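Putative alkaline phosphatase (Pseudomonas fluorescens, PDB 4F19) probably binds phosphate as the solute-binding component of a PstSACB-type ABC importer, and holds a hydrogen arsenate in this crystal. Local coordinates at residues Q87-G92 / A267-F272; S110-C115 / C160-G165; Y141-S146 / A187-Q192; S299-D304 / N365-P370. All coordinates share one frame; numbering follows the deposited sequence. Where two conformers were deposited one is given.

Contact 1. Residues Q87-G92 / A267-F272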
loop_
_atom_site.group_PDB
_atom_site.type_symbol
_atom_site.label_atom_id
_atom_site.label_comp_id
_atom_site.label_asym_id
_atom_site.label_seq_id
_atom_site.Cartn_x
_atom_site.Cartn_y
_atom_site.Cartn_z
ATOM N N GLN A 87 0.027 -14.174 1.111
ATOM C CA GLN A 87 0.046 -12.722 1.243
ATOM C C GLN A 87 1.472 -12.327 1.592
ATOM O O GLN A 87 1.998 -12.796 2.611
ATOM C CB GLN A 87 -0.899 -12.288 2.335
ATOM C CG GLN A 87 -1.018 -10.763 2.479
ATOM C CD GLN A 87 -1.926 -10.295 3.594
ATOM O OE1 GLN A 87 -2.743 -9.382 3.402
ATOM N NE2 GLN A 87 -1.781 -10.862 4.773
ATOM N N VAL A 88 2.127 -11.510 0.756
ATOM C CA VAL A 88 3.543 -11.184 0.961
ATOM C C VAL A 88 3.781 -9.749 0.624
ATOM O O VAL A 88 3.226 -9.209 -0.325
ATOM C CB VAL A 88 4.546 -12.023 0.127
ATOM C CG1 VAL A 88 4.694 -13.425 0.698
ATOM C CG2 VAL A 88 4.107 -12.211 -1.337
ATOM N N PRO A 89 4.672 -9.066 1.368
ATOM C CA PRO A 89 5.083 -7.707 0.960
ATOM C C PRO A 89 5.697 -7.735 -0.407
ATOM O O PRO A 89 6.469 -8.641 -0.738
ATOM C CB PRO A 89 6.177 -7.357 2.012
ATOM C CG PRO A 89 5.657 -8.086 3.206
ATOM C CD PRO A 89 5.247 -9.425 2.653
ATOM N N SER A 90 5.427 -6.660 -1.170
ATOM C CA SER A 90 6.033 -6.413 -2.472
ATOM C C SER A 90 7.205 -5.427 -2.362
ATOM O O SER A 90 8.306 -5.721 -2.758
ATOM C CB SER A 90 4.931 -5.922 -3.413
ATOM O OG SER A 90 5.513 -5.652 -4.669
ATOM N N VAL A 91 6.883 -4.223 -1.857
ATOM C CA VAL A 91 7.841 -3.144 -1.689
ATOM C C VAL A 91 7.429 -2.330 -0.449
ATOM O O VAL A 91 6.306 -2.371 -0.005
ATOM C CB VAL A 91 7.866 -2.211 -2.933
ATOM C CG1 VAL A 91 8.204 -2.993 -4.198
ATOM C CG2 VAL A 91 6.612 -1.420 -3.131
ATOM N N GLY A 92 8.419 -1.564 0.046
ATOM C CA GLY A 92 8.122 -0.544 1.023
ATOM C C GLY A 92 7.763 0.794 0.360
ATOM O O GLY A 92 8.191 1.070 -0.761
ATOM N N ALA A 267 1.014 -13.070 9.215
ATOM C CA ALA A 267 2.363 -12.896 9.790
ATOM C C ALA A 267 3.333 -12.316 8.811
ATOM O O ALA A 267 4.432 -11.878 9.210
ATOM C CB ALA A 267 2.854 -14.221 10.317
ATOM N N TRP A 268 3.034 -12.339 7.513
ATOM C CA TRP A 268 3.963 -11.931 6.483
ATOM C C TRP A 268 3.986 -10.431 6.210
ATOM O O TRP A 268 4.947 -9.970 5.624
ATOM C CB TRP A 268 3.645 -12.677 5.160
ATOM C CG TRP A 268 4.190 -14.072 5.178
ATOM C CD1 TRP A 268 3.588 -15.181 5.717
ATOM C CD2 TRP A 268 5.483 -14.490 4.730
ATOM N NE1 TRP A 268 4.453 -16.270 5.619
ATOM C CE2 TRP A 268 5.620 -15.856 5.023
ATOM C CE3 TRP A 268 6.554 -13.824 4.107
ATOM C CZ2 TRP A 268 6.772 -16.594 4.703
ATOM C CZ3 TRP A 268 7.703 -14.555 3.814
ATOM C CH2 TRP A 268 7.788 -15.943 4.105
ATOM N N VAL A 269 2.919 -9.722 6.561
ATOM C CA VAL A 269 2.811 -8.286 6.264
ATOM C C VAL A 269 3.131 -7.494 7.523
ATOM O O VAL A 269 2.313 -7.449 8.445
ATOM C CB VAL A 269 1.462 -7.881 5.707
ATOM C CG1 VAL A 269 1.430 -6.365 5.472
ATOM C CG2 VAL A 269 1.199 -8.601 4.403
ATOM N N PRO A 270 4.311 -6.847 7.585
ATOM C CA PRO A 270 4.578 -6.013 8.744
ATOM C C PRO A 270 3.677 -4.796 8.703
ATOM O O PRO A 270 3.448 -4.232 7.646
ATOM C CB PRO A 270 6.037 -5.587 8.592
ATOM C CG PRO A 270 6.609 -6.538 7.530
ATOM C CD PRO A 270 5.402 -6.817 6.626
ATOM N N VAL A 271 3.268 -4.349 9.880
ATOM C CA VAL A 271 2.546 -3.094 9.999
ATOM C C VAL A 271 3.267 -2.252 11.025
ATOM O O VAL A 271 3.807 -2.746 12.035
ATOM C CB VAL A 271 1.098 -3.204 10.286
ATOM C CG1 VAL A 271 0.370 -3.955 9.161
ATOM C CG2 VAL A 271 0.873 -3.884 11.636
ATOM N N PHE A 272 3.258 -0.960 10.759
ATOM C CA PHE A 272 3.693 0.038 11.722
ATOM C C PHE A 272 2.498 0.405 12.595
ATOM O O PHE A 272 1.325 0.205 12.211
ATOM C CB PHE A 272 4.297 1.262 11.000
ATOM C CG PHE A 272 5.582 0.945 10.331
ATOM C CD1 PHE A 272 5.663 0.395 9.055
ATOM C CD2 PHE A 272 6.795 1.147 11.002
ATOM C CE1 PHE A 272 6.855 0.091 8.470
ATOM C CE2 PHE A 272 8.015 0.850 10.415
ATOM C CZ PHE A 272 8.053 0.311 9.135
#
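W268 presses the root of its side chain against the strand: CB lies 3.0 Å from Q87 O, which makes a tight carbon-to-oxygen contact. V88 comes at the indole from its benzo side, its CG1 3.9 Å from W268 CE3, the two side chains running side by side in the same direction. With W268 CG anti to its own carbonyl carbon (chi1 -79°), the ring is carried along V88, while F349 meets it from helix 339-349 and R262 O takes its NE1 proton. Q87 packs its chain and the flank of its amide on V269. The glutamine chain is extended, CG anti to the backbone N (chi1 -176°), and crosses V269 at about a right angle, so that V269 CG2 sits 3.6 Å from both Q87 CG and Q87 CD. Its amide end is held by L66 N and P265 O. All of this lies against strand 85-94, the outermost strand of a five-stranded mixed sheet in a periplasmic-binding-protein fold; farther along the strand S90 and V91 face T294 in a classic beta bulge. A further apolar contact is proline on proline: P89 CG reaches P270 CD at 3.7 Å, and W341 covers both rings. V88 and P89 were each deposited in two conformers, so their distances are less certain. No hydrogen bond joins the segments, and W268 O is buried with no polar partner in the model.

Contact 2. Residues S110-C115 / C160-G165; sequences SVQELC and CNAETG
A disulfide, C115 to C160, ties the first turns of helix 111-119 to the residue that leaves helix 147-159. The two SG atoms of C115 and C160 are 2.0 Å apart and the bridge is twisted to a chi3 of -79°, with C115 CB directed toward the 160-165 segment. E163 folds back beside the bridge: its chain bends at chi2 (-57°) and brings OE1 to 3.3 Å from C115 CB. The same carboxylate has its stronger partners beyond the contact, with OE2 taking a hydrogen bond from S119 and a salt bridge from R121. Direct hydrogen bonds between the segments are absent, and one water does the polar work instead. It donates to Q112 OE1 at 2.8 Å and to E163 OE1 at 2.8 Å, and accepts from A162 N at 2.9 Å, filling the corner between the helix and the loop. Q112 bends at chi2 to get there, its NE2 held by K159 O. At the start of the same helix, S110 OG accepts from E113 N at 2.9 Å and E113 OE2 accepts from S110 N, the reciprocal pair that defines a capping box at a helix N-terminus.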
loop_
_atom_site.group_PDB
_atom_site.type_symbol
_atom_site.label_atom_id
_atom_site.label_comp_id
_atom_site.label_asym_id
_atom_site.label_seq_id
_atom_site.Cartn_x
_atom_site.Cartn_y
_atom_site.Cartn_z
ATOM N N SER A 110 4.400 19.808 11.230
ATOM C CA SER A 110 4.626 18.989 12.403
ATOM C C SER A 110 3.622 17.810 12.367
ATOM O O SER A 110 2.581 17.878 11.716
ATOM C CB SER A 110 4.459 19.779 13.675
ATOM O OG SER A 110 3.105 20.114 13.850
ATOM N N VAL A 111 3.936 16.737 13.094
ATOM C CA VAL A 111 2.971 15.657 13.172
ATOM C C VAL A 111 1.674 16.132 13.763
ATOM O O VAL A 111 0.598 15.745 13.290
ATOM C CB VAL A 111 3.628 14.448 13.937
ATOM C CG1 VAL A 111 2.571 13.403 14.249
ATOM C CG2 VAL A 111 4.771 13.846 13.147
ATOM N N GLN A 112 1.698 16.980 14.789
ATOM C CA GLN A 112 0.455 17.443 15.356
ATOM C C GLN A 112 -0.319 18.355 14.381
ATOM O O GLN A 112 -1.554 18.280 14.355
ATOM C CB GLN A 112 0.690 18.151 16.696
ATOM C CG GLN A 112 1.095 17.156 17.788
ATOM C CD GLN A 112 0.151 16.000 17.913
ATOM O OE1 GLN A 112 -1.047 16.228 18.131
ATOM N NE2 GLN A 112 0.635 14.770 17.778
ATOM N N GLU A 113 0.371 19.129 13.534
ATOM C CA GLU A 113 -0.353 19.876 12.505
ATOM C C GLU A 113 -1.010 18.944 11.491
ATOM O O GLU A 113 -2.137 19.179 11.058
ATOM C CB GLU A 113 0.555 20.850 11.764
ATOM C CG GLU A 113 0.889 22.092 12.565
ATOM C CD GLU A 113 2.025 22.914 11.979
ATOM O OE1 GLU A 113 2.120 24.111 12.368
ATOM O OE2 GLU A 113 2.771 22.409 11.135
ATOM N N LEU A 114 -0.290 17.887 11.086
ATOM C CA LEU A 114 -0.885 16.902 10.182
ATOM C C LEU A 114 -2.177 16.338 10.783
ATOM O O LEU A 114 -3.215 16.240 10.110
ATOM C CB LEU A 114 0.157 15.794 9.911
ATOM C CG LEU A 114 -0.322 14.632 9.028
ATOM C CD1 LEU A 114 -0.382 15.010 7.613
ATOM C CD2 LEU A 114 0.469 13.364 9.362
ATOM N N CYS A 115 -2.089 15.939 12.038
ATOM C CA CYS A 115 -3.251 15.438 12.763
ATOM C C CYS A 115 -4.415 16.454 12.714
ATOM O O CYS A 115 -5.569 16.092 12.473
ATOM C CB CYS A 115 -2.865 15.151 14.230
ATOM S SG CYS A 115 -1.712 13.779 14.415
ATOM N N CYS A 160 -1.945 10.677 16.676
ATOM C CA CYS A 160 -2.863 11.802 16.845
ATOM C C CYS A 160 -3.652 11.637 18.132
ATOM O O CYS A 160 -4.839 11.261 18.130
ATOM C CB CYS A 160 -3.801 11.967 15.638
ATOM S SG CYS A 160 -2.926 12.176 14.082
ATOM N N ASN A 161 -3.001 11.929 19.253
ATOM C CA ASN A 161 -3.554 11.694 20.580
ATOM C C ASN A 161 -4.121 12.894 21.261
ATOM O O ASN A 161 -4.480 12.842 22.420
ATOM C CB ASN A 161 -2.473 11.109 21.494
ATOM C CG ASN A 161 -1.396 12.078 21.756
ATOM O OD1 ASN A 161 -1.050 12.996 20.960
ATOM N ND2 ASN A 161 -0.862 11.996 22.998
ATOM N N ALA A 162 -4.263 14.013 20.532
ATOM C CA ALA A 162 -4.679 15.327 21.091
ATOM C C ALA A 162 -5.808 15.958 20.293
ATOM O O ALA A 162 -5.964 17.188 20.284
ATOM C CB ALA A 162 -3.456 16.194 21.274
ATOM N N GLU A 163 -6.614 15.179 19.672
ATOM C CA GLU A 163 -7.798 15.673 18.952
ATOM C C GLU A 163 -9.041 15.531 19.793
ATOM O O GLU A 163 -9.029 14.841 20.804
ATOM C CB GLU A 163 -7.968 14.937 17.616
ATOM C CG GLU A 163 -6.744 14.947 16.718
ATOM C CD GLU A 163 -6.264 16.340 16.389
ATOM O OE1 GLU A 163 -5.010 16.528 16.395
ATOM O OE2 GLU A 163 -7.091 17.255 16.098
ATOM N N THR A 164 -10.158 16.108 19.308
ATOM C CA THR A 164 -11.538 15.882 19.869
ATOM C C THR A 164 -12.108 14.666 19.130
ATOM O O THR A 164 -13.034 14.771 18.312
ATOM C CB THR A 164 -12.451 17.069 19.639
ATOM O OG1 THR A 164 -12.629 17.282 18.231
ATOM C CG2 THR A 164 -11.907 18.328 20.253
ATOM N N GLY A 165 -11.585 13.545 19.511
ATOM C CA GLY A 165 -11.900 12.284 18.902
ATOM C C GLY A 165 -10.612 11.568 18.551
ATOM O O GLY A 165 -9.507 12.050 18.807
HETATM O O HOH W 1 -3.401 14.813 17.887
#

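Contact 3. Residues Y141-S146 / A187-Q192. With 8AR (hydrogen arsenate), chain B.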
loop_
_atom_site.group_PDB
_atom_site.type_symbol
_atom_site.label_atom_id
_atom_site.label_comp_id
_atom_site.label_asym_id
_atom_site.label_seq_id
_atom_site.Cartn_x
_atom_site.Cartn_y
_atom_site.Cartn_z
ATOM N N TYR A 141 -9.957 13.168 0.061
ATOM C CA TYR A 141 -9.761 11.824 0.592
ATOM C C TYR A 141 -10.343 10.811 -0.346
ATOM O O TYR A 141 -11.073 11.124 -1.259
ATOM C CB TYR A 141 -10.339 11.685 2.012
ATOM C CG TYR A 141 -11.823 11.726 2.044
ATOM C CD1 TYR A 141 -12.571 10.566 2.044
ATOM C CD2 TYR A 141 -12.527 12.931 1.994
ATOM C CE1 TYR A 141 -13.958 10.552 2.017
ATOM C CE2 TYR A 141 -13.899 12.951 1.960
ATOM C CZ TYR A 141 -14.613 11.758 1.956
ATOM O OH TYR A 141 -15.979 11.785 1.889
ATOM N N ARG A 142 -9.978 9.527 -0.120
ATOM C CA ARG A 142 -10.463 8.435 -0.948
ATOM C C ARG A 142 -11.829 7.992 -0.565
ATOM O O ARG A 142 -12.113 7.632 0.561
ATOM C CB ARG A 142 -9.456 7.258 -0.881
ATOM C CG ARG A 142 -8.149 7.537 -1.551
ATOM C CD ARG A 142 -8.227 7.470 -3.064
ATOM N NE ARG A 142 -8.455 6.127 -3.543
ATOM C CZ ARG A 142 -7.492 5.191 -3.614
ATOM N NH1 ARG A 142 -6.221 5.499 -3.374
ATOM N NH2 ARG A 142 -7.849 3.941 -3.922
ATOM N N SER A 143 -12.716 7.968 -1.603
ATOM C CA SER A 143 -14.099 7.584 -1.464
ATOM C C SER A 143 -14.293 6.126 -1.133
ATOM O O SER A 143 -15.335 5.736 -0.539
ATOM C CB SER A 143 -14.874 7.896 -2.807
ATOM O OG SER A 143 -14.508 7.116 -3.757
ATOM N N GLU A 144 -13.409 5.294 -1.564
ATOM C CA GLU A 144 -13.561 3.836 -1.567
ATOM C C GLU A 144 -12.602 3.174 -0.598
ATOM O O GLU A 144 -11.846 3.798 0.131
ATOM C CB GLU A 144 -13.468 3.293 -2.995
ATOM C CG GLU A 144 -12.091 3.084 -3.605
ATOM C CD GLU A 144 -11.243 4.278 -3.990
ATOM O OE1 GLU A 144 -11.298 5.353 -3.358
ATOM O OE2 GLU A 144 -10.458 4.125 -4.977
ATOM N N SER A 145 -12.649 1.839 -0.567
ATOM C CA SER A 145 -11.810 1.046 0.315
ATOM C C SER A 145 -10.390 1.023 -0.220
ATOM O O SER A 145 -10.080 0.388 -1.251
ATOM C CB SER A 145 -12.386 -0.363 0.434
ATOM O OG SER A 145 -11.582 -1.182 1.250
ATOM N N SER A 146 -9.483 1.722 0.478
ATOM C CA SER A 146 -8.179 2.062 0.015
ATOM C C SER A 146 -7.074 1.595 0.982
ATOM O O SER A 146 -7.143 1.866 2.191
ATOM C CB SER A 146 -8.109 3.603 -0.143
ATOM O OG SER A 146 -6.792 4.098 -0.224
ATOM N N ALA A 187 -14.378 13.971 -1.632
ATOM C CA ALA A 187 -14.084 12.574 -1.901
ATOM C C ALA A 187 -13.711 12.392 -3.356
ATOM O O ALA A 187 -14.336 13.008 -4.252
ATOM C CB ALA A 187 -15.260 11.705 -1.585
ATOM N N ALA A 188 -12.786 11.499 -3.656
ATOM C CA ALA A 188 -12.466 11.118 -5.020
ATOM C C ALA A 188 -12.011 9.659 -5.024
ATOM O O ALA A 188 -11.701 9.088 -3.972
ATOM C CB ALA A 188 -11.427 12.046 -5.649
ATOM N N THR A 189 -11.942 9.085 -6.214
ATOM C CA THR A 189 -11.733 7.642 -6.383
ATOM C C THR A 189 -10.451 7.375 -7.102
ATOM O O THR A 189 -10.186 7.935 -8.174
ATOM C CB THR A 189 -12.962 7.073 -7.160
ATOM O OG1 THR A 189 -14.140 7.488 -6.518
ATOM C CG2 THR A 189 -12.895 5.605 -7.343
ATOM N N GLY A 190 -9.625 6.454 -6.550
ATOM C CA GLY A 190 -8.347 6.120 -7.059
ATOM C C GLY A 190 -7.280 7.136 -6.704
ATOM O O GLY A 190 -7.547 8.310 -6.452
ATOM N N SER A 191 -6.005 6.694 -6.770
ATOM C CA SER A 191 -4.891 7.651 -6.572
ATOM C C SER A 191 -4.986 8.805 -7.585
ATOM O O SER A 191 -4.858 9.966 -7.234
ATOM C CB SER A 191 -3.566 6.933 -6.735
ATOM O OG SER A 191 -3.289 6.010 -5.682
ATOM N N GLN A 192 -5.159 8.431 -8.866
ATOM C CA GLN A 192 -5.180 9.444 -9.913
ATOM C C GLN A 192 -6.403 10.348 -9.777
ATOM O O GLN A 192 -6.313 11.577 -9.997
ATOM C CB GLN A 192 -5.087 8.758 -11.277
ATOM C CG GLN A 192 -3.733 8.000 -11.518
ATOM C CD GLN A 192 -3.853 6.979 -12.598
ATOM O OE1 GLN A 192 -4.655 5.903 -12.512
ATOM N NE2 GLN A 192 -3.063 7.188 -13.666
HETATM AS AS 8AR B . -5.075 1.879 -3.036
HETATM O O1 8AR B . -5.877 0.655 -2.295
HETATM O O2 8AR B . -3.469 1.392 -3.291
HETATM O O3 8AR B . -5.705 2.206 -4.516
HETATM O O4 8AR B . -5.059 3.243 -2.084
#
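R142 lies flat between the two segments, and G190 and S191 cross one face of its guanidinium: G190 C sits 3.4 Å above the plane. S146 OG lies over the opposite face. Its edge serves two partners. On one side R142 grips E144 side-on, NE to OE1 at 3.0 Å and NH2 to OE2 at 2.8 Å, with the carboxylate carbon in the guanidinium plane. On the other, R142 NH2 gives a straight bond to arsenate O3 (2.8 Å, 163°), while NH1 makes a weak one to O4. Bends at chi2 and chi3 double the arginine back to allow this. E144 OE2 also accepts from G190 N at 2.9 Å, and the two donors, R142 NH2 and G190 N, come from opposite faces of the carboxylate plane, which fixes its rotation. G190 has the positive phi that favours glycine. Beneath this, parallel strands 138-142 and 186-188 pair through A188 N to Y141 O and S143 N to A188 O, and the Y141 ring lays one face over A187 CA. With a leucine in place of R142, the arsenate would probably lose two hydrogen bonds and a countercharge, and E144 its salt-bridge mate. S146 OG donates to arsenate O4 at 2.7 Å; S33, T148, T9, G147 N and L10 N also bind the anion. An arginine held by a carboxylate beside the start of helix 147-159 suits a pocket for a tetrahedral oxyanion, consistent with phosphate as the natural guest.

Contact 4. Residues S299-D304 / N365-P370; sequences SQCYAD and NGIGRP
I367 meets C301 first, setting CD1 4.0 Å from C301 SG, the sulfur that is bonded to C364 just ahead of this segment. I367 was deposited in two conformers, so this touch is less certain than what follows. G368 passes close against the 299-304 turn, its CA 3.3 Å from C301 O; a side chain there would run into the backbone of C301, Y302 and A303, and the backbone angles call for glycine as well. R369 then pairs its backbone on both sides of Y302, giving N to C301 O at 3.1 Å and taking A303 N on its O at 2.9 Å. That is a single beta bridge, with no sheet growing from it, and together with the C301–C364 disulfide it ties the C-terminal tail to the turn between strand 291-299 and helix 305-318. R369, modelled in two conformers, runs its side chain alongside the Y302 ring and, in one of them at least, lays CD 3.5 Å from S299 CB before its guanidinium reaches F40, in a cation-pi contact, and Y74 OH. S299 OG, anti to its backbone N (chi1 -174°), donates to C301 O at 2.7 Å, a second donor for that oxygen. Trading S299 for an alanine removes that hydroxyl and would probably leave C301 O with R369 N alone of the pair, the turn less firmly held. P370 CA packs 4.4 Å from A303 CB, and W82 of helix 79-82 touches the proline ring.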
loop_
_atom_site.group_PDB
_atom_site.type_symbol
_atom_site.label_atom_id
_atom_site.label_comp_id
_atom_site.label_asym_id
_atom_site.label_seq_id
_atom_site.Cartn_x
_atom_site.Cartn_y
_atom_site.Cartn_z
ATOM N N SER A 299 -2.466 -17.354 -5.006
ATOM C CA SER A 299 -2.717 -18.722 -4.534
ATOM C C SER A 299 -1.417 -19.523 -4.492
ATOM O O SER A 299 -0.560 -19.351 -5.358
ATOM C CB SER A 299 -3.697 -19.388 -5.505
ATOM O OG SER A 299 -4.063 -20.660 -4.989
ATOM N N GLN A 300 -1.313 -20.445 -3.540
ATOM C CA GLN A 300 -0.232 -21.434 -3.597
ATOM C C GLN A 300 -0.381 -22.356 -4.797
ATOM O O GLN A 300 0.601 -22.873 -5.307
ATOM C CB GLN A 300 -0.212 -22.255 -2.298
ATOM C CG GLN A 300 0.997 -23.176 -2.244
ATOM C CD GLN A 300 1.060 -24.028 -0.997
ATOM O OE1 GLN A 300 0.316 -23.863 -0.040
ATOM N NE2 GLN A 300 2.042 -24.954 -0.996
ATOM N N CYS A 301 -1.644 -22.601 -5.202
ATOM C CA CYS A 301 -1.927 -23.657 -6.160
ATOM C C CYS A 301 -2.834 -23.127 -7.295
ATOM O O CYS A 301 -3.796 -22.372 -7.064
ATOM C CB CYS A 301 -2.663 -24.823 -5.495
ATOM S SG CYS A 301 -1.828 -25.504 -4.028
ATOM N N TYR A 302 -2.509 -23.568 -8.496
ATOM C CA TYR A 302 -3.311 -23.272 -9.696
ATOM C C TYR A 302 -3.513 -24.617 -10.382
ATOM O O TYR A 302 -2.581 -25.376 -10.571
ATOM C CB TYR A 302 -2.604 -22.272 -10.633
ATOM C CG TYR A 302 -2.453 -20.905 -9.997
ATOM C CD1 TYR A 302 -1.392 -20.604 -9.163
ATOM C CD2 TYR A 302 -3.429 -19.926 -10.174
ATOM C CE1 TYR A 302 -1.309 -19.361 -8.506
ATOM C CE2 TYR A 302 -3.365 -18.701 -9.548
ATOM C CZ TYR A 302 -2.308 -18.436 -8.691
ATOM O OH TYR A 302 -2.186 -17.243 -8.002
ATOM N N ALA A 303 -4.756 -24.906 -10.776
ATOM C CA ALA A 303 -5.021 -26.190 -11.404
ATOM C C ALA A 303 -4.192 -26.346 -12.654
ATOM O O ALA A 303 -3.741 -27.464 -12.976
ATOM C CB ALA A 303 -6.503 -26.348 -11.735
ATOM N N ASP A 304 -3.949 -25.269 -13.411
ATOM C CA ASP A 304 -3.181 -25.357 -14.620
ATOM C C ASP A 304 -1.695 -25.307 -14.365
ATOM O O ASP A 304 -1.174 -24.451 -13.638
ATOM C CB ASP A 304 -3.590 -24.200 -15.545
ATOM C CG ASP A 304 -2.919 -24.355 -16.889
ATOM O OD1 ASP A 304 -3.177 -25.402 -17.543
ATOM O OD2 ASP A 304 -2.132 -23.463 -17.253
ATOM N N ASN A 365 -1.445 -31.228 -5.042
ATOM C CA ASN A 365 -1.862 -32.342 -5.842
ATOM C C ASN A 365 -3.378 -32.307 -6.100
ATOM O O ASN A 365 -4.191 -32.387 -5.126
ATOM C CB ASN A 365 -1.340 -33.637 -5.094
ATOM C CG ASN A 365 -1.454 -34.850 -5.908
ATOM O OD1 ASN A 365 -2.452 -34.998 -6.553
ATOM N ND2 ASN A 365 -0.559 -35.828 -5.705
ATOM N N GLY A 366 -3.800 -32.160 -7.311
ATOM C CA GLY A 366 -5.173 -32.139 -7.633
ATOM C C GLY A 366 -5.983 -30.856 -7.301
ATOM O O GLY A 366 -7.192 -30.881 -7.434
ATOM N N ILE A 367 -5.302 -29.844 -6.809
ATOM C CA ILE A 367 -6.034 -28.667 -6.386
ATOM C C ILE A 367 -5.478 -27.426 -7.076
ATOM O O ILE A 367 -4.419 -27.431 -7.726
ATOM C CB ILE A 367 -6.102 -28.547 -4.885
ATOM C CG1 ILE A 367 -4.746 -28.309 -4.273
ATOM C CG2 ILE A 367 -6.773 -29.834 -4.211
ATOM C CD1 ILE A 367 -4.838 -27.893 -2.786
ATOM N N GLY A 368 -6.215 -26.314 -6.891
ATOM C CA GLY A 368 -5.783 -25.014 -7.314
ATOM C C GLY A 368 -6.876 -24.220 -7.961
ATOM O O GLY A 368 -7.929 -24.721 -8.377
ATOM N N ARG A 369 -6.632 -22.901 -8.075
ATOM C CA ARG A 369 -7.644 -22.083 -8.677
ATOM C C ARG A 369 -7.792 -22.506 -10.157
ATOM O O ARG A 369 -6.899 -23.017 -10.819
ATOM C CB ARG A 369 -7.204 -20.653 -8.577
ATOM C CG ARG A 369 -7.170 -20.141 -7.095
ATOM C CD ARG A 369 -6.854 -18.705 -6.955
ATOM N NE ARG A 369 -7.889 -17.840 -7.481
ATOM C CZ ARG A 369 -8.590 -16.996 -6.716
ATOM N NH1 ARG A 369 -8.525 -16.992 -5.402
ATOM N NH2 ARG A 369 -9.403 -16.091 -7.294
ATOM N N PRO A 370 -9.020 -22.330 -10.660
ATOM C CA PRO A 370 -9.397 -23.045 -11.928
ATOM C C PRO A 370 -8.868 -22.427 -13.188
ATOM O O PRO A 370 -8.649 -21.266 -13.209
ATOM C CB PRO A 370 -10.941 -22.961 -11.886
ATOM C CG PRO A 370 -11.197 -21.651 -11.125
ATOM C CD PRO A 370 -10.148 -21.668 -10.021
HETATM O O HOH W 2 -5.279 -22.719 -13.191
#

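Along the chain, contacts 2 and 3 alternate their segments and both fall within the span of contact 1; contact 4 follows. Helix 147-159 joins the first two: it starts just after S146 at the arsenate in contact 3 and ends at C160 in contact 2, with centres 22 Å apart. Contacts 1 and 4 share the five-stranded sheet, since 291-299, the neighbour of strand 85-94, runs out into the turn of contact 4; their centres are 24 Å apart. Contact 3 belongs to the four-stranded sheet. Contacts 2 and 4 lie 47 Å apart between centres, on opposite sides of the chain's centre, so disulfides tie both far ends of the protein while the anion sits between.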